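Local coordinates for prophage MuSo2, 43 kDa tail protein (Shewanella oneidensis, PDB 3CDD) that probably forms part of the baseplate hub of a contractile, Mu-like phage tail, as a trimeric structural protein related to the Mu baseplate protein gpP, at residues 38-43 with 88-93; 197-202 with 286-291; 301-306 with 318-323. All blocks are in the same frame, centred on the assembly; numbering follows the deposited sequence.

Interaction 1: 38-43 with 88-93; sequences EMTYKF and TITISV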
ATOM      1  N   GLU A  38      21.969 -10.411  -8.196  1.00 29.40           N
ATOM      2  CA  GLU A  38      21.425 -10.724  -9.494  1.00 29.73           C
ATOM      3  C   GLU A  38      22.537 -10.846 -10.542  1.00 29.46           C
ATOM      4  O   GLU A  38      23.513 -10.086 -10.527  1.00 28.18           O
ATOM      5  CB  GLU A  38      20.421  -9.655  -9.890  1.00 29.88           C
ATOM      6  CG  GLU A  38      19.767  -9.879 -11.225  1.00 32.85           C
ATOM      7  CD  GLU A  38      18.824  -8.746 -11.565  1.00 37.26           C
ATOM      8  OE1 GLU A  38      19.307  -7.642 -11.923  1.00 38.35           O
ATOM      9  OE2 GLU A  38      17.603  -8.954 -11.442  1.00 36.46           O
HETATM   10  N   MSE A  39      22.374 -11.816 -11.443  1.00 29.66           N
HETATM   11  CA  MSE A  39      23.281 -12.012 -12.584  1.00 30.82           C
HETATM   12  C   MSE A  39      22.429 -12.103 -13.844  1.00 30.11           C
HETATM   13  O   MSE A  39      21.636 -13.033 -13.988  1.00 30.83           O
HETATM   14  CB  MSE A  39      24.093 -13.298 -12.387  1.00 29.98           C
HETATM   15  CG  MSE A  39      25.514 -13.307 -12.980  1.00 32.95           C
HETATM   16 SE   MSE A  39      26.329 -15.056 -12.618  0.50 33.74          SE
HETATM   17  CE  MSE A  39      26.638 -15.043 -10.698  1.00 29.71           C
ATOM     18  N   THR A  40      22.592 -11.140 -14.743  1.00 30.22           N
ATOM     19  CA  THR A  40      21.839 -11.068 -16.019  1.00 30.07           C
ATOM     20  C   THR A  40      22.736 -11.297 -17.239  1.00 29.95           C
ATOM     21  O   THR A  40      23.658 -10.519 -17.515  1.00 30.06           O
ATOM     22  CB  THR A  40      21.094  -9.714 -16.148  1.00 30.14           C
ATOM     23  OG1 THR A  40      20.265  -9.521 -15.001  1.00 31.42           O
ATOM     24  CG2 THR A  40      20.240  -9.625 -17.424  1.00 29.99           C
ATOM     25  N   TYR A  41      22.496 -12.395 -17.941  1.00 29.42           N
ATOM     26  CA  TYR A  41      23.194 -12.649 -19.188  1.00 30.03           C
ATOM     27  C   TYR A  41      22.282 -12.367 -20.379  1.00 29.33           C
ATOM     28  O   TYR A  41      21.102 -12.686 -20.343  1.00 28.58           O
ATOM     29  CB  TYR A  41      23.710 -14.083 -19.246  1.00 30.94           C
ATOM     30  CG  TYR A  41      24.990 -14.332 -18.500  1.00 32.02           C
ATOM     31  CD1 TYR A  41      24.990 -14.511 -17.121  1.00 34.64           C
ATOM     32  CD2 TYR A  41      26.216 -14.414 -19.179  1.00 35.68           C
ATOM     33  CE1 TYR A  41      26.186 -14.764 -16.415  1.00 34.51           C
ATOM     34  CE2 TYR A  41      27.417 -14.660 -18.489  1.00 34.75           C
ATOM     35  CZ  TYR A  41      27.378 -14.835 -17.100  1.00 35.30           C
ATOM     36  OH  TYR A  41      28.539 -15.074 -16.391  1.00 36.29           O
ATOM     37  N   LYS A  42      22.855 -11.757 -21.415  1.00 28.95           N
ATOM     38  CA  LYS A  42      22.207 -11.576 -22.713  1.00 28.84           C
ATOM     39  C   LYS A  42      22.876 -12.464 -23.787  1.00 28.52           C
ATOM     40  O   LYS A  42      24.103 -12.458 -23.934  1.00 27.13           O
ATOM     41  CB  LYS A  42      22.277 -10.114 -23.156  1.00 28.62           C
ATOM     42  CG  LYS A  42      21.441  -9.136 -22.349  1.00 30.74           C
ATOM     43  CD  LYS A  42      19.932  -9.424 -22.400  1.00 34.22           C
ATOM     44  CE  LYS A  42      19.376  -9.310 -23.802  1.00 37.85           C
ATOM     45  NZ  LYS A  42      17.943  -9.783 -23.887  1.00 42.45           N
ATOM     46  N   PHE A  43      22.051 -13.204 -24.532  1.00 28.33           N
ATOM     47  CA  PHE A  43      22.515 -14.082 -25.589  1.00 28.82           C
ATOM     48  C   PHE A  43      22.030 -13.575 -26.939  1.00 29.77           C
ATOM     49  O   PHE A  43      20.857 -13.741 -27.289  1.00 29.60           O
ATOM     50  CB  PHE A  43      22.025 -15.498 -25.337  1.00 29.36           C
ATOM     51  CG  PHE A  43      22.498 -16.067 -24.026  1.00 29.20           C
ATOM     52  CD1 PHE A  43      23.635 -16.856 -23.968  1.00 30.46           C
ATOM     53  CD2 PHE A  43      21.825 -15.787 -22.854  1.00 29.33           C
ATOM     54  CE1 PHE A  43      24.079 -17.362 -22.748  1.00 30.40           C
ATOM     55  CE2 PHE A  43      22.259 -16.288 -21.642  1.00 30.00           C
ATOM     56  CZ  PHE A  43      23.381 -17.081 -21.593  1.00 29.38           C
ATOM     57  N   THR A  88      17.860 -13.795 -22.923  1.00 27.18           N
ATOM     58  CA  THR A  88      18.116 -13.350 -21.549  1.00 26.79           C
ATOM     59  C   THR A  88      18.028 -14.528 -20.604  1.00 26.79           C
ATOM     60  O   THR A  88      17.135 -15.358 -20.729  1.00 26.42           O
ATOM     61  CB  THR A  88      17.091 -12.273 -21.067  1.00 27.19           C
ATOM     62  OG1 THR A  88      16.845 -11.334 -22.116  1.00 26.65           O
ATOM     63  CG2 THR A  88      17.606 -11.500 -19.858  1.00 25.74           C
ATOM     64  N   ILE A  89      18.983 -14.616 -19.690  1.00 26.72           N
ATOM     65  CA  ILE A  89      18.834 -15.445 -18.489  1.00 27.05           C
ATOM     66  C   ILE A  89      19.215 -14.581 -17.291  1.00 27.46           C
ATOM     67  O   ILE A  89      20.323 -14.023 -17.233  1.00 27.00           O
ATOM     68  CB  ILE A  89      19.681 -16.746 -18.501  1.00 26.46           C
ATOM     69  CG1 ILE A  89      19.309 -17.629 -19.690  1.00 27.89           C
ATOM     70  CG2 ILE A  89      19.471 -17.543 -17.188  1.00 26.21           C
ATOM     71  CD1 ILE A  89      20.261 -18.834 -19.927  1.00 27.90           C
ATOM     72  N   THR A  90      18.282 -14.455 -16.354  1.00 27.61           N
ATOM     73  CA  THR A  90      18.500 -13.688 -15.141  1.00 28.86           C
ATOM     74  C   THR A  90      18.271 -14.620 -13.974  1.00 29.42           C
ATOM     75  O   THR A  90      17.199 -15.236 -13.862  1.00 28.49           O
ATOM     76  CB  THR A  90      17.496 -12.530 -15.038  1.00 29.25           C
ATOM     77  OG1 THR A  90      17.527 -11.771 -16.251  1.00 30.97           O
ATOM     78  CG2 THR A  90      17.801 -11.621 -13.863  1.00 29.33           C
ATOM     79  N   ILE A  91      19.284 -14.748 -13.125  1.00 29.63           N
ATOM     80  CA  ILE A  91      19.126 -15.453 -11.852  1.00 30.41           C
ATOM     81  C   ILE A  91      19.384 -14.467 -10.721  1.00 29.71           C
ATOM     82  O   ILE A  91      20.250 -13.621 -10.816  1.00 30.06           O
ATOM     83  CB  ILE A  91      20.079 -16.654 -11.708  1.00 30.69           C
ATOM     84  CG1 ILE A  91      21.545 -16.202 -11.783  1.00 32.68           C
ATOM     85  CG2 ILE A  91      19.800 -17.718 -12.782  1.00 32.21           C
ATOM     86  CD1 ILE A  91      22.415 -16.837 -10.724  1.00 34.88           C
ATOM     87  N   SER A  92      18.573 -14.517  -9.682  1.00 29.89           N
ATOM     88  CA  SER A  92      18.853 -13.719  -8.504  1.00 29.03           C
ATOM     89  C   SER A  92      18.404 -14.475  -7.281  1.00 29.32           C
ATOM     90  O   SER A  92      17.494 -15.326  -7.352  1.00 28.78           O
ATOM     91  CB  SER A  92      18.266 -12.287  -8.581  1.00 29.38           C
ATOM     92  OG  SER A  92      16.873 -12.190  -8.390  1.00 29.53           O
ATOM     93  N   VAL A  93      19.111 -14.222  -6.182  1.00 29.19           N
ATOM     94  CA  VAL A  93      18.704 -14.676  -4.862  1.00 28.71           C
ATOM     95  C   VAL A  93      18.509 -13.449  -3.967  1.00 28.67           C
ATOM     96  O   VAL A  93      19.108 -12.371  -4.191  1.00 28.28           O
ATOM     97  CB  VAL A  93      19.751 -15.620  -4.221  1.00 28.76           C
ATOM     98  CG1 VAL A  93      19.754 -16.983  -4.920  1.00 28.27           C
ATOM     99  CG2 VAL A  93      21.152 -14.988  -4.248  1.00 28.69           C
TER
HETATM  100  O   HOH W   1      15.841 -11.018 -10.512  1.00 29.22           O

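Interaction 2: 197-202 with 286-291; sequences NVKAAR and TVTGWR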
ATOM      1  N   ASN A 197      34.674  13.734   0.494  1.00 37.52           N
ATOM      2  CA  ASN A 197      34.384  12.323   0.228  1.00 36.31           C
ATOM      3  C   ASN A 197      32.906  11.990  -0.039  1.00 35.35           C
ATOM      4  O   ASN A 197      32.538  10.816  -0.174  1.00 34.76           O
ATOM      5  CB  ASN A 197      34.956  11.420   1.335  1.00 36.42           C
ATOM      6  CG  ASN A 197      34.351  11.699   2.719  1.00 37.27           C
ATOM      7  OD1 ASN A 197      33.645  12.692   2.933  1.00 39.62           O
ATOM      8  ND2 ASN A 197      34.641  10.812   3.669  1.00 36.66           N
ATOM      9  N   VAL A 198      32.075  13.022  -0.145  1.00 34.25           N
ATOM     10  CA  VAL A 198      30.676  12.827  -0.433  1.00 32.83           C
ATOM     11  C   VAL A 198      30.415  12.949  -1.929  1.00 32.96           C
ATOM     12  O   VAL A 198      30.524  14.038  -2.509  1.00 32.91           O
ATOM     13  CB  VAL A 198      29.782  13.814   0.346  1.00 32.65           C
ATOM     14  CG1 VAL A 198      28.329  13.683  -0.109  1.00 31.97           C
ATOM     15  CG2 VAL A 198      29.889  13.552   1.818  1.00 31.84           C
ATOM     16  N   LYS A 199      30.035  11.829  -2.541  1.00 32.31           N
ATOM     17  CA  LYS A 199      29.700  11.802  -3.957  1.00 32.11           C
ATOM     18  C   LYS A 199      28.311  12.435  -4.189  1.00 31.36           C
ATOM     19  O   LYS A 199      28.132  13.244  -5.081  1.00 30.40           O
ATOM     20  CB  LYS A 199      29.736  10.357  -4.472  1.00 32.80           C
ATOM     21  CG  LYS A 199      29.364  10.179  -5.948  1.00 35.34           C
ATOM     22  CD  LYS A 199      29.007   8.736  -6.259  1.00 38.40           C
ATOM     23  CE  LYS A 199      28.661   8.539  -7.734  1.00 40.20           C
ATOM     24  NZ  LYS A 199      29.819   7.968  -8.460  1.00 40.34           N
ATOM     25  N   ALA A 200      27.339  12.067  -3.365  1.00 31.69           N
ATOM     26  CA  ALA A 200      26.003  12.638  -3.451  1.00 30.94           C
ATOM     27  C   ALA A 200      25.333  12.488  -2.113  1.00 31.59           C
ATOM     28  O   ALA A 200      25.783  11.694  -1.279  1.00 32.58           O
ATOM     29  CB  ALA A 200      25.192  11.931  -4.536  1.00 31.79           C
ATOM     30  N   ALA A 201      24.245  13.228  -1.893  1.00 31.43           N
ATOM     31  CA  ALA A 201      23.509  13.149  -0.636  1.00 31.27           C
ATOM     32  C   ALA A 201      22.075  13.603  -0.773  1.00 31.12           C
ATOM     33  O   ALA A 201      21.705  14.329  -1.703  1.00 31.50           O
ATOM     34  CB  ALA A 201      24.192  13.943   0.462  1.00 30.75           C
ATOM     35  N   ARG A 202      21.293  13.234   0.220  1.00 30.60           N
ATOM     36  CA  ARG A 202      19.871  13.428   0.174  1.00 30.40           C
ATOM     37  C   ARG A 202      19.363  13.580   1.608  1.00 29.16           C
ATOM     38  O   ARG A 202      19.807  12.853   2.477  1.00 28.47           O
ATOM     39  CB  ARG A 202      19.329  12.138  -0.477  1.00 31.73           C
ATOM     40  CG  ARG A 202      17.891  11.974  -0.632  1.00 32.76           C
ATOM     41  CD  ARG A 202      17.643  10.718  -1.448  1.00 34.91           C
ATOM     42  NE  ARG A 202      17.453   9.515  -0.633  1.00 38.60           N
ATOM     43  CZ  ARG A 202      16.361   8.749  -0.630  1.00 40.87           C
ATOM     44  NH1 ARG A 202      15.316   9.025  -1.410  1.00 41.10           N
ATOM     45  NH2 ARG A 202      16.320   7.680   0.146  1.00 43.38           N
ATOM     46  N   THR A 286      25.941   9.180  -0.029  1.00 28.94           N
ATOM     47  CA  THR A 286      26.458   8.215  -0.981  1.00 27.49           C
ATOM     48  C   THR A 286      27.957   8.473  -1.118  1.00 28.34           C
ATOM     49  O   THR A 286      28.378   9.584  -1.490  1.00 27.98           O
ATOM     50  CB  THR A 286      25.783   8.403  -2.331  1.00 27.40           C
ATOM     51  OG1 THR A 286      24.347   8.237  -2.193  1.00 26.43           O
ATOM     52  CG2 THR A 286      26.349   7.445  -3.365  1.00 27.16           C
ATOM     53  N   VAL A 287      28.755   7.438  -0.822  1.00 27.55           N
ATOM     54  CA  VAL A 287      30.200   7.482  -0.991  1.00 26.92           C
ATOM     55  C   VAL A 287      30.648   6.390  -1.981  1.00 27.29           C
ATOM     56  O   VAL A 287      29.906   5.418  -2.242  1.00 26.07           O
ATOM     57  CB  VAL A 287      30.947   7.353   0.388  1.00 27.08           C
ATOM     58  CG1 VAL A 287      30.515   8.507   1.346  1.00 28.06           C
ATOM     59  CG2 VAL A 287      30.681   6.010   1.048  1.00 23.90           C
ATOM     60  N   THR A 288      31.856   6.559  -2.521  1.00 26.85           N
ATOM     61  CA  THR A 288      32.473   5.595  -3.406  1.00 27.54           C
ATOM     62  C   THR A 288      33.178   4.508  -2.581  1.00 28.15           C
ATOM     63  O   THR A 288      33.912   4.815  -1.638  1.00 28.37           O
ATOM     64  CB  THR A 288      33.472   6.294  -4.382  1.00 28.10           C
ATOM     65  OG1 THR A 288      32.743   7.043  -5.362  1.00 26.92           O
ATOM     66  CG2 THR A 288      34.351   5.274  -5.127  1.00 27.45           C
ATOM     67  N   GLY A 289      32.955   3.238  -2.937  1.00 28.41           N
ATOM     68  CA  GLY A 289      33.613   2.127  -2.238  1.00 28.18           C
ATOM     69  C   GLY A 289      32.846   1.681  -1.004  1.00 27.05           C
ATOM     70  O   GLY A 289      32.143   2.445  -0.394  1.00 27.46           O
ATOM     71  N   TRP A 290      32.975   0.418  -0.655  1.00 26.95           N
ATOM     72  CA  TRP A 290      32.388  -0.139   0.566  1.00 26.40           C
ATOM     73  C   TRP A 290      33.342   0.043   1.755  1.00 26.69           C
ATOM     74  O   TRP A 290      32.954  -0.127   2.927  1.00 26.00           O
ATOM     75  CB  TRP A 290      32.197  -1.627   0.334  1.00 26.62           C
ATOM     76  CG  TRP A 290      31.121  -1.972  -0.627  1.00 26.04           C
ATOM     77  CD1 TRP A 290      30.473  -1.134  -1.518  1.00 27.28           C
ATOM     78  CD2 TRP A 290      30.527  -3.265  -0.784  1.00 26.48           C
ATOM     79  NE1 TRP A 290      29.508  -1.857  -2.234  1.00 26.53           N
ATOM     80  CE2 TRP A 290      29.528  -3.158  -1.794  1.00 25.48           C
ATOM     81  CE3 TRP A 290      30.717  -4.501  -0.143  1.00 24.46           C
ATOM     82  CZ2 TRP A 290      28.754  -4.252  -2.189  1.00 27.08           C
ATOM     83  CZ3 TRP A 290      29.955  -5.580  -0.540  1.00 24.97           C
ATOM     84  CH2 TRP A 290      28.976  -5.449  -1.543  1.00 25.73           C
ATOM     85  N   ARG A 291      34.595   0.367   1.433  1.00 25.59           N
ATOM     86  CA  ARG A 291      35.656   0.562   2.424  1.00 25.81           C
ATOM     87  C   ARG A 291      36.005   2.027   2.623  1.00 25.68           C
ATOM     88  O   ARG A 291      36.033   2.825   1.669  1.00 26.13           O
ATOM     89  CB  ARG A 291      36.911  -0.163   1.986  1.00 25.74           C
ATOM     90  CG  ARG A 291      36.772  -1.643   2.031  1.00 27.18           C
ATOM     91  CD  ARG A 291      38.121  -2.325   2.042  1.00 26.83           C
ATOM     92  NE  ARG A 291      37.932  -3.764   1.928  1.00 28.07           N
ATOM     93  CZ  ARG A 291      37.831  -4.594   2.960  1.00 27.85           C
ATOM     94  NH1 ARG A 291      37.928  -4.130   4.205  1.00 25.91           N
ATOM     95  NH2 ARG A 291      37.653  -5.894   2.738  1.00 25.98           N
TER
HETATM   96  O   HOH W   2      32.995   9.206  -2.020  1.00 28.70           O
HETATM   97  O   HOH W   3      31.867   6.440  -7.630  1.00 46.70           O

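Interaction 3: 301-306 with 318-323; sequences INTLVP and MLIASI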
ATOM      1  N   ILE A 301      27.784  -0.031  10.905  1.00 27.56           N
ATOM      2  CA  ILE A 301      26.669   0.570  11.635  1.00 28.07           C
ATOM      3  C   ILE A 301      27.090   0.823  13.076  1.00 27.77           C
ATOM      4  O   ILE A 301      28.032   0.214  13.567  1.00 27.95           O
ATOM      5  CB  ILE A 301      25.359  -0.294  11.638  1.00 27.83           C
ATOM      6  CG1 ILE A 301      25.624  -1.724  12.151  1.00 28.15           C
ATOM      7  CG2 ILE A 301      24.664  -0.267  10.255  1.00 29.64           C
ATOM      8  CD1 ILE A 301      24.355  -2.625  12.179  1.00 28.21           C
ATOM      9  N   ASN A 302      26.375   1.721  13.749  1.00 28.33           N
ATOM     10  CA  ASN A 302      26.643   2.042  15.157  1.00 28.23           C
ATOM     11  C   ASN A 302      28.077   2.500  15.357  1.00 28.20           C
ATOM     12  O   ASN A 302      28.774   2.053  16.279  1.00 28.37           O
ATOM     13  CB  ASN A 302      26.299   0.863  16.070  1.00 27.63           C
ATOM     14  CG  ASN A 302      26.030   1.294  17.493  1.00 28.33           C
ATOM     15  OD1 ASN A 302      25.734   2.472  17.746  1.00 28.71           O
ATOM     16  ND2 ASN A 302      26.137   0.347  18.444  1.00 24.46           N
ATOM     17  N   THR A 303      28.524   3.370  14.461  1.00 28.30           N
ATOM     18  CA  THR A 303      29.755   4.114  14.660  1.00 28.88           C
ATOM     19  C   THR A 303      29.464   5.580  14.408  1.00 30.04           C
ATOM     20  O   THR A 303      28.497   5.922  13.699  1.00 30.36           O
ATOM     21  CB  THR A 303      30.934   3.632  13.763  1.00 29.54           C
ATOM     22  OG1 THR A 303      30.529   3.577  12.395  1.00 30.03           O
ATOM     23  CG2 THR A 303      31.470   2.247  14.209  1.00 28.99           C
ATOM     24  N   LEU A 304      30.283   6.442  15.006  1.00 30.34           N
ATOM     25  CA  LEU A 304      30.069   7.877  14.933  1.00 31.21           C
ATOM     26  C   LEU A 304      30.928   8.493  13.824  1.00 31.45           C
ATOM     27  O   LEU A 304      32.116   8.137  13.654  1.00 31.13           O
ATOM     28  CB  LEU A 304      30.395   8.540  16.294  1.00 31.59           C
ATOM     29  CG  LEU A 304      29.515   8.293  17.534  1.00 31.04           C
ATOM     30  CD1 LEU A 304      30.135   8.964  18.741  1.00 33.46           C
ATOM     31  CD2 LEU A 304      28.092   8.800  17.343  1.00 34.50           C
ATOM     32  N   VAL A 305      30.318   9.429  13.095  1.00 31.16           N
ATOM     33  CA  VAL A 305      30.952  10.071  11.951  1.00 31.27           C
ATOM     34  C   VAL A 305      30.667  11.596  11.975  1.00 30.59           C
ATOM     35  O   VAL A 305      29.510  12.008  11.963  1.00 30.45           O
ATOM     36  CB  VAL A 305      30.494   9.361  10.633  1.00 31.51           C
ATOM     37  CG1 VAL A 305      29.023   9.651  10.324  1.00 32.04           C
ATOM     38  CG2 VAL A 305      31.369   9.756   9.475  1.00 33.48           C
ATOM     39  N   PRO A 306      31.715  12.442  12.088  1.00 30.39           N
ATOM     40  CA  PRO A 306      31.396  13.873  11.944  1.00 30.57           C
ATOM     41  C   PRO A 306      30.765  14.194  10.579  1.00 30.47           C
ATOM     42  O   PRO A 306      31.116  13.608   9.564  1.00 30.82           O
ATOM     43  CB  PRO A 306      32.760  14.574  12.100  1.00 29.44           C
ATOM     44  CG  PRO A 306      33.613  13.612  12.860  1.00 30.23           C
ATOM     45  CD  PRO A 306      33.149  12.228  12.384  1.00 30.36           C
HETATM   46  N   MSE A 318      27.462  12.384  13.891  0.50 37.69           N
HETATM   47  CA  MSE A 318      26.258  11.595  13.687  0.50 37.19           C
HETATM   48  C   MSE A 318      26.524  10.116  13.911  0.50 36.07           C
HETATM   49  O   MSE A 318      27.675   9.673  13.882  0.50 36.31           O
HETATM   50  CB  MSE A 318      25.717  11.816  12.268  0.50 37.77           C
HETATM   51  CG  MSE A 318      25.534  13.286  11.909  0.50 40.10           C
HETATM   52 SE   MSE A 318      23.826  13.991  12.443  0.50 45.28          SE
HETATM   53  CE  MSE A 318      22.982  13.835  10.725  0.50 41.69           C
ATOM     54  N   LEU A 319      25.457   9.356  14.133  1.00 34.63           N
ATOM     55  CA  LEU A 319      25.567   7.912  14.273  1.00 33.19           C
ATOM     56  C   LEU A 319      25.148   7.225  12.971  1.00 31.85           C
ATOM     57  O   LEU A 319      24.097   7.535  12.420  1.00 30.26           O
ATOM     58  CB  LEU A 319      24.700   7.413  15.437  1.00 33.08           C
ATOM     59  CG  LEU A 319      24.931   5.921  15.760  1.00 33.67           C
ATOM     60  CD1 LEU A 319      26.201   5.728  16.592  1.00 32.48           C
ATOM     61  CD2 LEU A 319      23.713   5.275  16.418  1.00 34.07           C
ATOM     62  N   ILE A 320      25.961   6.292  12.486  1.00 30.68           N
ATOM     63  CA  ILE A 320      25.541   5.500  11.324  1.00 29.55           C
ATOM     64  C   ILE A 320      24.496   4.477  11.749  1.00 28.90           C
ATOM     65  O   ILE A 320      24.801   3.528  12.473  1.00 29.65           O
ATOM     66  CB  ILE A 320      26.713   4.786  10.601  1.00 28.96           C
ATOM     67  CG1 ILE A 320      27.758   5.811  10.133  1.00 29.05           C
ATOM     68  CG2 ILE A 320      26.161   3.924   9.441  1.00 28.58           C
ATOM     69  CD1 ILE A 320      28.934   5.203   9.383  1.00 29.87           C
ATOM     70  N   ALA A 321      23.276   4.658  11.259  1.00 28.94           N
ATOM     71  CA  ALA A 321      22.156   3.776  11.574  1.00 29.28           C
ATOM     72  C   ALA A 321      21.962   2.661  10.535  1.00 29.38           C
ATOM     73  O   ALA A 321      21.501   1.562  10.861  1.00 30.03           O
ATOM     74  CB  ALA A 321      20.866   4.583  11.721  1.00 28.53           C
ATOM     75  N   SER A 322      22.312   2.929   9.286  1.00 28.78           N
ATOM     76  CA  SER A 322      22.110   1.938   8.260  1.00 28.98           C
ATOM     77  C   SER A 322      23.091   2.141   7.137  1.00 27.66           C
ATOM     78  O   SER A 322      23.516   3.258   6.899  1.00 27.68           O
ATOM     79  CB  SER A 322      20.699   2.110   7.709  1.00 29.03           C
ATOM     80  OG  SER A 322      20.369   0.997   6.928  1.00 36.61           O
ATOM     81  N   ILE A 323      23.401   1.074   6.409  1.00 26.74           N
ATOM     82  CA  ILE A 323      24.251   1.179   5.247  1.00 26.25           C
ATOM     83  C   ILE A 323      23.662   0.348   4.143  1.00 26.62           C
ATOM     84  O   ILE A 323      23.336  -0.818   4.372  1.00 26.67           O
ATOM     85  CB  ILE A 323      25.714   0.664   5.539  1.00 26.01           C
ATOM     86  CG1 ILE A 323      26.362   1.478   6.645  1.00 25.67           C
ATOM     87  CG2 ILE A 323      26.578   0.819   4.317  1.00 28.01           C
ATOM     88  CD1 ILE A 323      27.548   0.735   7.290  1.00 24.96           C
TER

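Interaction 1: 38-43 with 88-93
Backbone hydrogen bonds pair M39 with I91 and Y41 with I89, two from each pair, joining 38-42 and 88-93 as antiparallel strands whose directions differ by 176°. M39 N reaches I91 O at 2.9 Å and Y41 N reaches I89 O at 2.8 Å. Between these pairs the CA hydrogens of T40 and T90 point at the carbonyls of I89 and M39.

Polar contacts gather on the face carrying E38, T40, K42, T88, T90 and S92. The K42 chain, bent at chi2 and chi3 (both -62°), reaches across to T88, where NZ gives a hydrogen bond to T88 OG1 at 2.6 Å. D85 and S87, in the turn before 88-93, also bond T88 OG1 and K42 NZ respectively. E38, extended beyond CG, runs past T90 until OE2 lies 3.6 Å from T90 CG2; a water bridges that OE2 to S92 OG.

Apolar contacts lie on the face of M39, I89 and I91. M39 CB meets I91 CG1 at 3.9 Å, and F43, just past the strand, brings CE2 to 3.7 Å from I89 CD1. F53 extends this layer beside Y41 and I89, while I311 of the second subunit packs on I89.

Such regular antiparallel pairing, with one largely polar and one largely apolar face, is characteristic of an amphipathic beta sheet, here in the GpP-like N-terminal region of the phage-barrel clan.

Interaction 2: 197-202 with 286-291
T286 O accepts two backbone N-H groups from the facing segment 197-202, K199 N at 3.0 Å and A200 N at 3.3 Å. The longer of the two bonds is the straighter at hydrogen, 164° against 135° for K199. T286 N returns a bond to A200 O at 2.8 Å. With K199 and A200 both set against the single residue T286, the geometry is a classic beta bulge at the end of the antiparallel pairing between these segments.

Side chains add little apolar contact here. T286 CB is 3.5 Å from A200 O, and its CG2, anti to the backbone N, is 4.1 Å from K199 CD. Toward N197, V287 CG1 comes to 3.4 Å from N197 O.

Two waters continue the contact where direct pairing stops. One receives the N-H of T288 and donates to N197 O. The other joins K199 NZ to T288 OG1: the lysine chain is extended to CE and then bends at chi4 (100°), which places NZ 2.7 Å from this water.

Farther out, the N197 amide is fixed by S191 O and I193 N, and beyond the bulge R202 makes a salt bridge to E284. V287 packs on I336 and W299, and T286 on V335. Strand 281-288 thus lies between 200-206 and 331-339. Past the bulge, A201 and R202 pair antiparallel with a strand of the third subunit, and Y50 of that subunit hydrogen-bonds K199 O, which carries the beta structure from one subunit into the next.

Interaction 3: 301-306 with 318-323
L319 CG is anti to its backbone N (chi1 -172°), and L304 CG is anti to its carbonyl carbon; the two leucines sit on one face of the pair and cross at a slant there, with L304 CD2 3.7 Å from L319 CD1. This is an antiparallel strand pair in the fourth GpP domain, a member of the phage-barrel clan; the short segments 304-306 and 318-323 depart well from strict antiparallel, their directions 128° apart.

V305 and M318 form a hydrogen-bonded pair. V305 N meets M318 O in the carbonyl plane, whereas M318 N approaches V305 O from 44° above its plane, although both bonds measure 2.8 Å. Toward N302 and T303 the backbone pairing passes to I320: its N-H points almost straight at T303 O, and its carbonyl accepts from N302 N at 2.7 Å.

The I320 side chain crosses that of V305 at about a right angle, bringing CG1 to 4.0 Å from V305 CG1, while its CD1 lies beside T303 OG1. The hydroxyl of T303 is itself bonded to N300 O. I336 and V338 of strand 331-339 pack against I320, V305 and M318, making this a buried layer; farther along, A321 and S322 both face S337 in a classic beta bulge.

I301 covers the start of the bulge with CG2 on A321 O and S322 CA. Next to it the N302 amide is held by S184 N and R182 O, and its OD1 also rests 3.5 Å from L319 CD1.

All three interactions are antiparallel strand contacts, met in series along the chain and linked through neighbouring strands, none touching another. Interactions 2 and 3 are the nearer pair, with centres 14 Å apart and nearest atoms about 7 Å apart; strand 331-339 connects them, pairing with 281-288 on one edge and 317-328 on the other. Interaction 1 lies 27 Å from interaction 2 and 34 Å from interaction 3, centre to centre. Its connection to interaction 3 runs through strand 21-27, which pairs with both 34-42 and 317-328. Interactions 1 and 2 meet other subunits, whereas 301-306 and 318-323 are touched by no other chain of the assembly.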